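Local coordinates for protein putative mannose-1-phosphate guanylyl transferase (Thermus thermophilus, PDB 2CU2) that probably transfers a guanylyl group from GTP to mannose 1-phosphate, giving GDP-mannose, at residues D109-A121 and V246-N258. Numbering follows the deposited sequence.
With SO4 (sulfate ion), chain C.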
ATOM      1  N   ASP A 109       2.357   8.390  25.250  1.00 33.01           N
ATOM      2  CA  ASP A 109       1.929   7.654  24.067  1.00 33.95           C
ATOM      3  C   ASP A 109       0.501   7.118  24.194  1.00 33.65           C
ATOM      4  O   ASP A 109       0.164   6.052  23.699  1.00 34.84           O
ATOM      5  CB  ASP A 109       2.923   6.514  23.816  1.00 33.21           C
ATOM      6  CG  ASP A 109       2.868   5.502  24.958  1.00 35.14           C
ATOM      7  OD1 ASP A 109       2.912   5.935  26.112  1.00 35.07           O
ATOM      8  OD2 ASP A 109       2.857   4.303  24.690  1.00 39.03           O
ATOM      9  N   HIS A 110      -0.342   7.887  24.914  1.00 31.90           N
ATOM     10  CA  HIS A 110      -1.742   7.494  25.057  1.00 31.27           C
ATOM     11  C   HIS A 110      -2.687   8.504  24.387  1.00 32.78           C
ATOM     12  O   HIS A 110      -2.351   9.662  24.176  1.00 35.99           O
ATOM     13  CB  HIS A 110      -2.062   7.403  26.552  1.00 29.69           C
ATOM     14  CG  HIS A 110      -1.421   6.170  27.132  1.00 27.25           C
ATOM     15  ND1 HIS A 110      -1.652   5.732  28.395  1.00 28.48           N
ATOM     16  CD2 HIS A 110      -0.509   5.300  26.521  1.00 27.34           C
ATOM     17  CE1 HIS A 110      -0.896   4.627  28.540  1.00 26.79           C
ATOM     18  NE2 HIS A 110      -0.203   4.345  27.435  1.00 28.94           N
ATOM     19  N   TYR A 111      -3.885   8.021  24.016  1.00 31.88           N
ATOM     20  CA  TYR A 111      -4.888   8.932  23.477  1.00 32.67           C
ATOM     21  C   TYR A 111      -5.934   9.292  24.535  1.00 31.99           C
ATOM     22  O   TYR A 111      -6.427   8.447  25.270  1.00 33.09           O
ATOM     23  CB  TYR A 111      -5.564   8.257  22.287  1.00 32.67           C
ATOM     24  CG  TYR A 111      -6.775   9.032  21.904  1.00 32.11           C
ATOM     25  CD1 TYR A 111      -6.649  10.166  21.108  1.00 31.25           C
ATOM     26  CD2 TYR A 111      -8.029   8.668  22.393  1.00 33.55           C
ATOM     27  CE1 TYR A 111      -7.765  10.925  20.793  1.00 31.21           C
ATOM     28  CE2 TYR A 111      -9.145   9.432  22.087  1.00 31.60           C
ATOM     29  CZ  TYR A 111      -9.016  10.557  21.293  1.00 32.71           C
ATOM     30  OH  TYR A 111     -10.125  11.317  20.975  1.00 33.69           O
ATOM     31  N   VAL A 112      -6.258  10.578  24.603  1.00 30.90           N
ATOM     32  CA  VAL A 112      -7.244  11.099  25.540  1.00 30.19           C
ATOM     33  C   VAL A 112      -8.190  11.956  24.703  1.00 31.03           C
ATOM     34  O   VAL A 112      -7.746  12.815  23.943  1.00 29.62           O
ATOM     35  CB  VAL A 112      -6.569  11.953  26.630  1.00 30.89           C
ATOM     36  CG1 VAL A 112      -7.627  12.653  27.484  1.00 31.90           C
ATOM     37  CG2 VAL A 112      -5.684  11.051  27.504  1.00 29.61           C
ATOM     38  N   GLY A 113      -9.487  11.711  24.822  1.00 30.61           N
ATOM     39  CA  GLY A 113     -10.433  12.464  24.022  1.00 32.75           C
ATOM     40  C   GLY A 113     -11.147  13.617  24.702  1.00 34.28           C
ATOM     41  O   GLY A 113     -12.081  14.177  24.131  1.00 34.84           O
ATOM     42  N   ASP A 114     -10.719  13.983  25.905  1.00 34.82           N
ATOM     43  CA  ASP A 114     -11.350  15.090  26.636  1.00 34.07           C
ATOM     44  C   ASP A 114     -10.301  15.688  27.567  1.00 33.37           C
ATOM     45  O   ASP A 114     -10.155  15.253  28.708  1.00 32.16           O
ATOM     46  CB  ASP A 114     -12.537  14.575  27.455  1.00 33.27           C
ATOM     47  CG  ASP A 114     -13.420  15.697  27.978  1.00 35.54           C
ATOM     48  OD1 ASP A 114     -12.906  16.809  28.211  1.00 33.68           O
ATOM     49  OD2 ASP A 114     -14.634  15.459  28.172  1.00 35.98           O
ATOM     50  N   ASP A 115      -9.576  16.684  27.071  1.00 33.73           N
ATOM     51  CA  ASP A 115      -8.517  17.320  27.838  1.00 35.88           C
ATOM     52  C   ASP A 115      -8.966  17.881  29.183  1.00 36.68           C
ATOM     53  O   ASP A 115      -8.273  17.717  30.194  1.00 36.62           O
ATOM     54  CB  ASP A 115      -7.863  18.425  27.004  1.00 35.99           C
ATOM     55  CG  ASP A 115      -7.172  17.883  25.765  1.00 37.71           C
ATOM     56  OD1 ASP A 115      -7.298  16.671  25.496  1.00 37.47           O
ATOM     57  OD2 ASP A 115      -6.505  18.669  25.059  1.00 38.84           O
ATOM     58  N   GLU A 116     -10.122  18.536  29.202  1.00 36.51           N
ATOM     59  CA  GLU A 116     -10.627  19.111  30.442  1.00 37.32           C
ATOM     60  C   GLU A 116     -10.932  18.030  31.465  1.00 35.54           C
ATOM     61  O   GLU A 116     -10.526  18.132  32.618  1.00 37.00           O
ATOM     62  CB  GLU A 116     -11.882  19.956  30.182  1.00 40.25           C
ATOM     63  CG  GLU A 116     -11.620  21.216  29.364  1.00 46.68           C
ATOM     64  CD  GLU A 116     -11.799  21.007  27.863  1.00 50.41           C
ATOM     65  OE1 GLU A 116     -11.722  19.843  27.400  1.00 48.49           O
ATOM     66  OE2 GLU A 116     -12.025  22.010  27.143  1.00 51.09           O
ATOM     67  N   ALA A 117     -11.643  16.991  31.046  1.00 34.69           N
ATOM     68  CA  ALA A 117     -11.978  15.908  31.961  1.00 34.09           C
ATOM     69  C   ALA A 117     -10.693  15.213  32.414  1.00 34.94           C
ATOM     70  O   ALA A 117     -10.616  14.701  33.527  1.00 36.60           O
ATOM     71  CB  ALA A 117     -12.913  14.913  31.281  1.00 33.00           C
ATOM     72  N   TYR A 118      -9.686  15.213  31.547  1.00 34.16           N
ATOM     73  CA  TYR A 118      -8.406  14.591  31.861  1.00 34.00           C
ATOM     74  C   TYR A 118      -7.737  15.388  32.978  1.00 34.14           C
ATOM     75  O   TYR A 118      -7.260  14.819  33.965  1.00 33.67           O
ATOM     76  CB  TYR A 118      -7.511  14.581  30.619  1.00 33.16           C
ATOM     77  CG  TYR A 118      -6.156  13.940  30.836  1.00 38.71           C
ATOM     78  CD1 TYR A 118      -5.934  12.598  30.521  1.00 38.81           C
ATOM     79  CD2 TYR A 118      -5.081  14.692  31.324  1.00 39.45           C
ATOM     80  CE1 TYR A 118      -4.672  12.017  30.677  1.00 39.15           C
ATOM     81  CE2 TYR A 118      -3.815  14.126  31.484  1.00 39.68           C
ATOM     82  CZ  TYR A 118      -3.616  12.788  31.158  1.00 40.38           C
ATOM     83  OH  TYR A 118      -2.364  12.232  31.307  1.00 39.04           O
ATOM     84  N   ARG A 119      -7.708  16.710  32.824  1.00 33.48           N
ATOM     85  CA  ARG A 119      -7.103  17.561  33.841  1.00 34.34           C
ATOM     86  C   ARG A 119      -7.861  17.462  35.158  1.00 34.16           C
ATOM     87  O   ARG A 119      -7.254  17.390  36.220  1.00 34.22           O
ATOM     88  CB  ARG A 119      -7.055  19.015  33.373  1.00 33.78           C
ATOM     89  CG  ARG A 119      -5.997  19.272  32.311  1.00 31.54           C
ATOM     90  CD  ARG A 119      -5.805  20.766  32.089  1.00 33.48           C
ATOM     91  NE  ARG A 119      -6.933  21.373  31.390  1.00 31.48           N
ATOM     92  CZ  ARG A 119      -7.102  21.350  30.070  1.00 33.46           C
ATOM     93  NH1 ARG A 119      -6.214  20.746  29.284  1.00 29.18           N
ATOM     94  NH2 ARG A 119      -8.165  21.941  29.531  1.00 32.16           N
ATOM     95  N   GLU A 120      -9.189  17.439  35.092  1.00 35.35           N
ATOM     96  CA  GLU A 120      -9.988  17.349  36.307  1.00 35.83           C
ATOM     97  C   GLU A 120      -9.654  16.066  37.065  1.00 35.25           C
ATOM     98  O   GLU A 120      -9.572  16.071  38.296  1.00 33.48           O
ATOM     99  CB  GLU A 120     -11.482  17.431  35.966  1.00 39.58           C
ATOM    100  CG  GLU A 120     -11.920  18.862  35.660  1.00 45.88           C
ATOM    101  CD  GLU A 120     -13.363  18.975  35.196  1.00 49.75           C
ATOM    102  OE1 GLU A 120     -14.024  17.928  35.025  1.00 51.32           O
ATOM    103  OE2 GLU A 120     -13.830  20.118  34.988  1.00 50.56           O
ATOM    104  N   ALA A 121      -9.432  14.976  36.336  1.00 34.65           N
ATOM    105  CA  ALA A 121      -9.076  13.705  36.970  1.00 34.27           C
ATOM    106  C   ALA A 121      -7.701  13.805  37.643  1.00 33.14           C
ATOM    107  O   ALA A 121      -7.502  13.301  38.754  1.00 32.90           O
ATOM    108  CB  ALA A 121      -9.067  12.583  35.937  1.00 32.34           C
ATOM    109  N   VAL A 246      -7.534   5.370  43.989  1.00 34.94           N
ATOM    110  CA  VAL A 246      -7.780   5.401  42.551  1.00 34.21           C
ATOM    111  C   VAL A 246      -8.873   6.406  42.181  1.00 34.92           C
ATOM    112  O   VAL A 246      -9.957   6.423  42.751  1.00 35.40           O
ATOM    113  CB  VAL A 246      -8.191   3.995  42.110  1.00 32.89           C
ATOM    114  CG1 VAL A 246      -8.390   3.959  40.596  1.00 33.67           C
ATOM    115  CG2 VAL A 246      -7.116   2.997  42.500  1.00 32.76           C
ATOM    116  N   VAL A 247      -8.554   7.212  41.177  1.00 33.87           N
ATOM    117  CA  VAL A 247      -9.491   8.139  40.553  1.00 34.76           C
ATOM    118  C   VAL A 247      -9.958   7.631  39.187  1.00 35.09           C
ATOM    119  O   VAL A 247      -9.176   7.252  38.328  1.00 35.60           O
ATOM    120  CB  VAL A 247      -8.795   9.493  40.400  1.00 34.38           C
ATOM    121  CG1 VAL A 247      -9.742  10.490  39.733  1.00 34.34           C
ATOM    122  CG2 VAL A 247      -8.398  10.024  41.764  1.00 34.69           C
ATOM    123  N   LEU A 248     -11.294   7.593  39.020  1.00 34.79           N
ATOM    124  CA  LEU A 248     -11.844   7.119  37.758  1.00 35.35           C
ATOM    125  C   LEU A 248     -11.976   8.248  36.733  1.00 35.36           C
ATOM    126  O   LEU A 248     -12.686   9.228  36.923  1.00 36.70           O
ATOM    127  CB  LEU A 248     -13.223   6.515  38.034  1.00 34.39           C
ATOM    128  CG  LEU A 248     -13.149   5.162  38.744  1.00 36.18           C
ATOM    129  CD1 LEU A 248     -14.494   4.434  38.748  1.00 36.63           C
ATOM    130  CD2 LEU A 248     -12.145   4.206  38.102  1.00 37.31           C
ATOM    131  N   GLY A 249     -11.223   8.104  35.628  1.00 34.68           N
ATOM    132  CA  GLY A 249     -11.357   9.058  34.533  1.00 36.70           C
ATOM    133  C   GLY A 249     -12.487   8.639  33.588  1.00 38.70           C
ATOM    134  O   GLY A 249     -12.667   7.473  33.267  1.00 41.41           O
ATOM    135  N   ARG A 250     -13.295   9.634  33.173  1.00 39.65           N
ATOM    136  CA  ARG A 250     -14.450   9.310  32.340  1.00 43.41           C
ATOM    137  C   ARG A 250     -14.298   9.838  30.913  1.00 41.73           C
ATOM    138  O   ARG A 250     -15.228   9.840  30.116  1.00 45.93           O
ATOM    139  CB  ARG A 250     -15.687   9.924  32.989  1.00 44.19           C
ATOM    140  CG  ARG A 250     -15.814   9.563  34.467  1.00 45.09           C
ATOM    141  CD  ARG A 250     -17.277   9.551  34.923  1.00 47.50           C
ATOM    142  NE  ARG A 250     -17.373   9.151  36.328  1.00 49.51           N
ATOM    143  CZ  ARG A 250     -17.290   7.836  36.602  1.00 51.03           C
ATOM    144  NH1 ARG A 250     -17.114   6.964  35.625  1.00 51.51           N
ATOM    145  NH2 ARG A 250     -17.375   7.417  37.868  1.00 49.66           N
ATOM    146  N   PHE A 251     -13.076  10.291  30.582  1.00 38.82           N
ATOM    147  CA  PHE A 251     -12.786  10.627  29.198  1.00 35.33           C
ATOM    148  C   PHE A 251     -12.398   9.400  28.372  1.00 34.37           C
ATOM    149  O   PHE A 251     -11.956   8.386  28.894  1.00 33.70           O
ATOM    150  CB  PHE A 251     -11.639  11.635  29.199  1.00 34.86           C
ATOM    151  CG  PHE A 251     -10.537  11.149  30.094  1.00 35.12           C
ATOM    152  CD1 PHE A 251      -9.659  10.173  29.636  1.00 34.98           C
ATOM    153  CD2 PHE A 251     -10.413  11.655  31.377  1.00 37.17           C
ATOM    154  CE1 PHE A 251      -8.656   9.703  30.471  1.00 35.96           C
ATOM    155  CE2 PHE A 251      -9.403  11.181  32.208  1.00 35.36           C
ATOM    156  CZ  PHE A 251      -8.521  10.206  31.759  1.00 37.13           C
ATOM    157  N   PRO A 252     -12.617   9.509  27.047  1.00 33.10           N
ATOM    158  CA  PRO A 252     -12.179   8.474  26.127  1.00 32.71           C
ATOM    159  C   PRO A 252     -10.667   8.260  26.229  1.00 31.61           C
ATOM    160  O   PRO A 252      -9.883   9.196  26.321  1.00 31.57           O
ATOM    161  CB  PRO A 252     -12.560   8.913  24.713  1.00 32.02           C
ATOM    162  CG  PRO A 252     -13.652   9.964  24.894  1.00 33.04           C
ATOM    163  CD  PRO A 252     -13.284  10.582  26.326  1.00 32.31           C
ATOM    164  N   TRP A 253     -10.278   6.971  26.255  1.00 29.52           N
ATOM    165  CA  TRP A 253      -8.865   6.684  26.473  1.00 30.23           C
ATOM    166  C   TRP A 253      -8.428   5.370  25.815  1.00 30.22           C
ATOM    167  O   TRP A 253      -9.084   4.340  25.898  1.00 31.75           O
ATOM    168  CB  TRP A 253      -8.620   6.622  27.982  1.00 29.89           C
ATOM    169  CG  TRP A 253      -7.240   6.168  28.260  1.00 30.65           C
ATOM    170  CD1 TRP A 253      -6.094   6.982  28.406  1.00 30.69           C
ATOM    171  CD2 TRP A 253      -6.808   4.806  28.490  1.00 31.04           C
ATOM    172  NE1 TRP A 253      -4.982   6.265  28.714  1.00 29.96           N
ATOM    173  CE2 TRP A 253      -5.420   4.847  28.767  1.00 30.43           C
ATOM    174  CE3 TRP A 253      -7.468   3.579  28.480  1.00 29.96           C
ATOM    175  CZ2 TRP A 253      -4.731   3.675  29.032  1.00 30.15           C
ATOM    176  CZ3 TRP A 253      -6.780   2.406  28.747  1.00 30.85           C
ATOM    177  CH2 TRP A 253      -5.401   2.455  29.019  1.00 29.61           C
ATOM    178  N   ASP A 254      -7.287   5.452  25.103  1.00 28.31           N
ATOM    179  CA  ASP A 254      -6.708   4.261  24.487  1.00 27.30           C
ATOM    180  C   ASP A 254      -5.178   4.342  24.517  1.00 27.80           C
ATOM    181  O   ASP A 254      -4.585   5.400  24.381  1.00 27.42           O
ATOM    182  CB  ASP A 254      -7.191   4.193  23.037  1.00 28.61           C
ATOM    183  CG  ASP A 254      -7.243   2.740  22.583  1.00 31.63           C
ATOM    184  OD1 ASP A 254      -6.173   2.158  22.394  1.00 30.89           O
ATOM    185  OD2 ASP A 254      -8.341   2.215  22.406  1.00 32.12           O
ATOM    186  N   ASP A 255      -4.534   3.185  24.746  1.00 26.89           N
ATOM    187  CA  ASP A 255      -3.078   3.211  24.786  1.00 29.01           C
ATOM    188  C   ASP A 255      -2.466   3.300  23.381  1.00 28.16           C
ATOM    189  O   ASP A 255      -1.277   3.533  23.203  1.00 28.42           O
ATOM    190  CB  ASP A 255      -2.571   1.981  25.551  1.00 29.99           C
ATOM    191  CG  ASP A 255      -2.584   0.739  24.668  1.00 34.87           C
ATOM    192  OD1 ASP A 255      -1.753  -0.139  24.911  1.00 37.78           O
ATOM    193  OD2 ASP A 255      -3.433   0.640  23.789  1.00 34.46           O
ATOM    194  N   VAL A 256      -3.335   3.096  22.368  1.00 28.48           N
ATOM    195  CA  VAL A 256      -2.877   3.124  20.978  1.00 27.97           C
ATOM    196  C   VAL A 256      -1.747   2.127  20.708  1.00 27.98           C
ATOM    197  O   VAL A 256      -0.720   2.450  20.124  1.00 30.19           O
ATOM    198  CB  VAL A 256      -2.416   4.541  20.630  1.00 30.18           C
ATOM    199  CG1 VAL A 256      -2.288   4.679  19.115  1.00 29.91           C
ATOM    200  CG2 VAL A 256      -3.415   5.562  21.146  1.00 28.56           C
ATOM    201  N   GLY A 257      -1.947   0.881  21.178  1.00 25.93           N
ATOM    202  CA  GLY A 257      -0.884  -0.120  21.091  1.00 28.21           C
ATOM    203  C   GLY A 257      -0.695  -0.646  19.669  1.00 27.34           C
ATOM    204  O   GLY A 257       0.392  -1.027  19.251  1.00 28.03           O
ATOM    205  N   ASN A 258      -1.761  -0.718  18.878  1.00 29.12           N
ATOM    206  CA  ASN A 258      -1.646  -1.200  17.503  1.00 28.78           C
ATOM    207  C   ASN A 258      -2.586  -0.453  16.550  1.00 28.29           C
ATOM    208  O   ASN A 258      -3.381   0.387  16.953  1.00 28.17           O
ATOM    209  CB  ASN A 258      -1.974  -2.694  17.493  1.00 29.73           C
ATOM    210  CG  ASN A 258      -3.409  -2.895  17.905  1.00 30.71           C
ATOM    211  OD1 ASN A 258      -4.325  -2.251  17.400  1.00 33.46           O
ATOM    212  ND2 ASN A 258      -3.602  -3.826  18.854  1.00 33.30           N
TER
HETATM  213  S   SO4 C1002      -9.389  23.707  32.419  1.00 81.23           S
HETATM  214  O1  SO4 C1002      -9.186  23.897  31.021  1.00 80.08           O
HETATM  215  O2  SO4 C1002     -10.345  24.506  33.101  1.00 79.93           O
HETATM  216  O3  SO4 C1002      -8.027  23.918  33.133  1.00 79.84           O
HETATM  217  O4  SO4 C1002      -9.725  22.331  32.728  1.00 80.12           O
HETATM  218  O   HOH W   1      -2.665   7.891  30.091  1.00 41.82           O
HETATM  219  O   HOH W   2     -12.564  12.763  34.149  1.00 41.61           O
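Tyr111 and Asp254 face each other as an antiparallel hydrogen-bonded pair: Tyr111 N gives an almost straight bond to Asp254 O (2.7 Å, 174°), Asp254 N returns one to Tyr111 O, and Gly113 N continues the ladder to Pro252 O. On one face of this ribbon, Tyr111 CB rests on Val256 CG2 at 3.6 Å. On the other, Val112 CG1 touches Phe251 CD1 and its CG2 comes to the edge of the Trp253 indole. His110 runs alongside Trp253, ring planes 77° apart, and one water bonds both His110 ND1 and Trp253 NE1; Asp255 CA sits over a face of the imidazole, a CH-pi contact 4.1 Å from its centroid. Replacing His110 by alanine would probably cost that water its histidine partner and uncover Asp255 CA. This two-stranded ribbon and the helix 115-128 after it belong to the GT-A-type nucleotidyltransferase domain, where strand 244-249 lies in the main mixed sheet. Phe251 has CG between its backbone N and carbonyl carbon (chi1 48°), turning the ring in between that sheet and the helix: Tyr118 CD1 lies 3.7 Å from its CZ over one face, Ala121 CB meets its edge, and Leu137 and Leu139 also touch it. Asp114 N-caps the helix, OD1 accepting from Ala117 N.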